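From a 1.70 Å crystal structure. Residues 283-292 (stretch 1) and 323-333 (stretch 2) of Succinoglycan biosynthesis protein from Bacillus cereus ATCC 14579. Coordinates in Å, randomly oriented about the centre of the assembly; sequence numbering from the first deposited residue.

Stretch 1, residues 283-292: EQYLADHAMW
Stretch 2 (323-333) VAGQFLKERLD

Two helices of one chain pack at a steep angle through a small apolar seam centred on Ala287, closed at one end by a carboxylate that holds the start of the second helix and along one flank by a salt bridge. Residues 283-292 are helical throughout, part of a longer helix; Val323 is the N-cap of helix 324-332, and Asp333 leaves helical conformation with positive phi (55/-120). The axes approach to 8.1 Å, with 51° between their N-to-C directions (signed crossing angle -51°), and the contact buries 562 Å², both sides summed. The register is set where the backbones come nearest, Glu283 CA to Ala324 CA at 4.3 Å; there Ala324 CA also makes a CA-H...O contact with Glu283 O at 3.6 Å.

Val323 is extended (-141/150) and Ala324 already helical (-51/-45). The buried Glu283 folds back on itself (m, m, chi3 -64°), so that its OE1 accepts a hydrogen bond from Ala324 N at 2.8 Å (155°). A backbone NH in the first turn has no preceding helical carbonyl to bind, and the carboxylate supplies the acceptor; Glu283 OE1 also lies 3.3 Å from Val323 CA. Beside it, Leu286 CB meets Ala324 CB at 3.7 Å.

Ala287 points toward the second helix and sits as a knob among Ala324, Phe327, Leu328 and Arg331. Ala287 CB is 4.1 Å from Phe327 CB and 3.9 Å from Leu328 CD2, a methyl filling the hole. Phe327 (m, chi2 123°) presents its ring edge to Glu283, Phe327 CE1 lying 3.8 Å from Glu283 CB. Leu328 (m, t) starts sideways but brings its end inward, its CD2 3.9 Å from Met291 CG. Selenomethionine Met291 (m, t, p) continues the apolar seam, its CE 3.8 Å from Leu332 CD2 (Leu332 also m, t).

Arg331 (m, t, t, chi4 174°) is extended and sits among Gln284, Ala287, Asp288 and Met291. Ala287 CB lies over one guanidinium face, 3.9 Å from Arg331 NH1, while Asp288 OD1 lies at the edge. Asp288 CB points away, yet its carboxylate (m, chi2 -18°) comes near enough for a salt bridge: Arg331 NH1 donates to Asp288 OD1 at 2.7 Å, and Arg331 NH2 adds a weak hydrogen bond to the same Asp288 OD1 at 3.0 Å. The aliphatic part of the arginine packs too, Arg331 CD touching Met291 SE at 3.5 Å. A long side chain suits this exposed position.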

# COMPACT_ATOMS: atom_id res chain seq x y z
N GLU A 283 -0.48 1.52 11.78
CA GLU A 283 -0.52 0.28 11.00
C GLU A 283 -1.85 -0.45 11.21
O GLU A 283 -2.40 -1.06 10.29
CB GLU A 283 0.66 -0.62 11.39
CG GLU A 283 2.04 -0.00 11.11
CD GLU A 283 2.21 0.46 9.67
OE1 GLU A 283 2.19 -0.38 8.74
OE2 GLU A 283 2.37 1.68 9.46
N GLN A 284 -2.35 -0.39 12.44
CA GLN A 284 -3.62 -1.00 12.79
C GLN A 284 -4.71 -0.42 11.88
O GLN A 284 -5.48 -1.16 11.27
CB GLN A 284 -3.91 -0.67 14.26
CG GLN A 284 -4.95 -1.51 14.96
CD GLN A 284 -4.86 -1.29 16.46
OE1 GLN A 284 -3.80 -1.49 17.06
NE2 GLN A 284 -5.97 -0.89 17.08
N TYR A 285 -4.74 0.90 11.76
CA TYR A 285 -5.72 1.57 10.93
C TYR A 285 -5.57 1.31 9.44
O TYR A 285 -6.56 1.27 8.71
CB TYR A 285 -5.72 3.08 11.23
CG TYR A 285 -6.10 3.37 12.67
CD1 TYR A 285 -6.93 2.50 13.37
CD2 TYR A 285 -5.66 4.52 13.32
CE1 TYR A 285 -7.32 2.77 14.69
CE2 TYR A 285 -6.03 4.80 14.63
CZ TYR A 285 -6.87 3.92 15.31
OH TYR A 285 -7.26 4.19 16.61
N LEU A 286 -4.34 1.12 8.97
CA LEU A 286 -4.17 0.81 7.55
C LEU A 286 -4.91 -0.50 7.30
O LEU A 286 -5.67 -0.62 6.33
CB LEU A 286 -2.70 0.62 7.20
CG LEU A 286 -1.83 1.87 7.13
CD1 LEU A 286 -0.41 1.46 6.73
CD2 LEU A 286 -2.40 2.85 6.09
N ALA A 287 -4.68 -1.47 8.18
CA ALA A 287 -5.32 -2.78 8.08
C ALA A 287 -6.83 -2.67 8.20
O ALA A 287 -7.56 -3.29 7.43
CB ALA A 287 -4.77 -3.71 9.15
N ASP A 288 -7.29 -1.87 9.16
CA ASP A 288 -8.73 -1.70 9.35
C ASP A 288 -9.37 -1.17 8.07
O ASP A 288 -10.41 -1.66 7.64
CB ASP A 288 -9.02 -0.72 10.49
CG ASP A 288 -8.68 -1.28 11.86
OD1 ASP A 288 -8.55 -2.51 12.01
OD2 ASP A 288 -8.55 -0.46 12.79
N HIS A 289 -8.75 -0.16 7.48
CA HIS A 289 -9.31 0.41 6.26
C HIS A 289 -9.36 -0.60 5.12
O HIS A 289 -10.34 -0.65 4.38
CB HIS A 289 -8.53 1.65 5.85
CG HIS A 289 -8.91 2.87 6.63
ND1 HIS A 289 -8.09 3.97 6.76
CD2 HIS A 289 -10.04 3.18 7.31
CE1 HIS A 289 -8.69 4.89 7.49
NE2 HIS A 289 -9.88 4.44 7.84
N ALA A 290 -8.32 -1.42 4.99
CA ALA A 290 -8.30 -2.43 3.93
C ALA A 290 -9.45 -3.42 4.10
O ALA A 290 -10.13 -3.78 3.14
CB ALA A 290 -6.98 -3.15 3.94
N MSE A 291 -9.65 -3.87 5.34
CA MSE A 291 -10.72 -4.81 5.64
C MSE A 291 -12.09 -4.14 5.56
O MSE A 291 -13.07 -4.79 5.22
CB MSE A 291 -10.49 -5.44 7.02
CG MSE A 291 -9.31 -6.41 6.96
SE MSE A 291 -8.87 -7.35 8.59
CE MSE A 291 -10.53 -8.32 8.83
N TRP A 292 -12.15 -2.85 5.87
CA TRP A 292 -13.42 -2.15 5.77
C TRP A 292 -13.87 -2.17 4.30
O TRP A 292 -15.04 -2.34 4.00
CB TRP A 292 -13.30 -0.71 6.25
CG TRP A 292 -14.46 0.14 5.83
CD1 TRP A 292 -15.67 0.24 6.45
CD2 TRP A 292 -14.54 0.96 4.66
NE1 TRP A 292 -16.50 1.07 5.73
CE2 TRP A 292 -15.83 1.53 4.62
CE3 TRP A 292 -13.63 1.27 3.63
CZ2 TRP A 292 -16.24 2.39 3.60
CZ3 TRP A 292 -14.05 2.12 2.61
CH2 TRP A 292 -15.34 2.67 2.61
N VAL A 323 3.59 -3.42 11.70
CA VAL A 323 3.20 -3.09 10.33
C VAL A 323 1.83 -3.67 10.02
O VAL A 323 1.43 -4.70 10.57
CB VAL A 323 4.23 -3.61 9.29
CG1 VAL A 323 5.58 -2.96 9.52
CG2 VAL A 323 4.34 -5.12 9.36
N ALA A 324 1.12 -2.98 9.13
CA ALA A 324 -0.22 -3.38 8.71
C ALA A 324 -0.27 -4.85 8.29
O ALA A 324 -1.18 -5.59 8.68
CB ALA A 324 -0.69 -2.49 7.56
N GLY A 325 0.71 -5.25 7.50
CA GLY A 325 0.79 -6.61 7.01
C GLY A 325 0.71 -7.72 8.04
O GLY A 325 0.11 -8.76 7.78
N GLN A 326 1.30 -7.52 9.22
CA GLN A 326 1.23 -8.57 10.23
C GLN A 326 -0.17 -8.65 10.84
O GLN A 326 -0.62 -9.72 11.23
CB GLN A 326 2.30 -8.35 11.31
CG GLN A 326 2.03 -7.24 12.27
CD GLN A 326 3.27 -6.89 13.08
OE1 GLN A 326 4.07 -7.76 13.43
NE2 GLN A 326 3.43 -5.61 13.37
N PHE A 327 -0.86 -7.51 10.92
CA PHE A 327 -2.21 -7.50 11.46
C PHE A 327 -3.18 -8.16 10.48
O PHE A 327 -4.15 -8.78 10.90
CB PHE A 327 -2.67 -6.08 11.75
CG PHE A 327 -1.86 -5.41 12.81
CD1 PHE A 327 -1.20 -4.21 12.56
CD2 PHE A 327 -1.73 -5.99 14.08
CE1 PHE A 327 -0.42 -3.61 13.53
CE2 PHE A 327 -0.95 -5.40 15.06
CZ PHE A 327 -0.29 -4.20 14.79
N LEU A 328 -2.92 -7.99 9.19
CA LEU A 328 -3.76 -8.60 8.17
C LEU A 328 -3.53 -10.11 8.17
O LEU A 328 -4.46 -10.89 8.02
CB LEU A 328 -3.45 -8.03 6.79
CG LEU A 328 -3.88 -6.58 6.55
CD1 LEU A 328 -3.27 -6.07 5.24
CD2 LEU A 328 -5.41 -6.50 6.49
N LYS A 329 -2.27 -10.52 8.34
CA LYS A 329 -1.97 -11.95 8.36
C LYS A 329 -2.61 -12.62 9.57
O LYS A 329 -3.16 -13.71 9.47
CB LYS A 329 -0.45 -12.18 8.38
CG LYS A 329 -0.04 -13.65 8.32
CD LYS A 329 -0.50 -14.32 7.02
CE LYS A 329 -0.01 -15.76 6.94
NZ LYS A 329 -0.56 -16.48 5.75
N GLU A 330 -2.56 -11.94 10.72
CA GLU A 330 -3.14 -12.46 11.96
C GLU A 330 -4.65 -12.64 11.86
O GLU A 330 -5.20 -13.69 12.20
CB GLU A 330 -2.85 -11.52 13.13
CG GLU A 330 -1.40 -11.48 13.56
CD GLU A 330 -1.13 -10.38 14.57
OE1 GLU A 330 -1.86 -10.30 15.58
OE2 GLU A 330 -0.16 -9.61 14.37
N ARG A 331 -5.32 -11.58 11.42
CA ARG A 331 -6.77 -11.57 11.28
C ARG A 331 -7.29 -12.41 10.13
O ARG A 331 -8.37 -12.99 10.23
CB ARG A 331 -7.27 -10.14 11.06
CG ARG A 331 -6.88 -9.13 12.11
CD ARG A 331 -7.36 -7.75 11.69
NE ARG A 331 -6.91 -6.69 12.59
CZ ARG A 331 -7.11 -5.40 12.37
NH1 ARG A 331 -7.76 -5.02 11.27
NH2 ARG A 331 -6.67 -4.49 13.23
N LEU A 332 -6.53 -12.46 9.04
CA LEU A 332 -6.97 -13.17 7.85
C LEU A 332 -6.35 -14.53 7.56
O LEU A 332 -6.91 -15.32 6.80
CB LEU A 332 -6.80 -12.26 6.64
CG LEU A 332 -7.52 -10.91 6.77
CD1 LEU A 332 -7.08 -10.00 5.65
CD2 LEU A 332 -9.04 -11.12 6.74
N ASP A 333 -5.20 -14.81 8.15
CA ASP A 333 -4.50 -16.08 7.94
C ASP A 333 -4.25 -16.33 6.45
O ASP A 333 -3.59 -15.53 5.79
CB ASP A 333 -5.30 -17.24 8.57
CG ASP A 333 -4.53 -18.55 8.55
OD1 ASP A 333 -3.32 -18.55 8.86
OD2 ASP A 333 -5.14 -19.60 8.24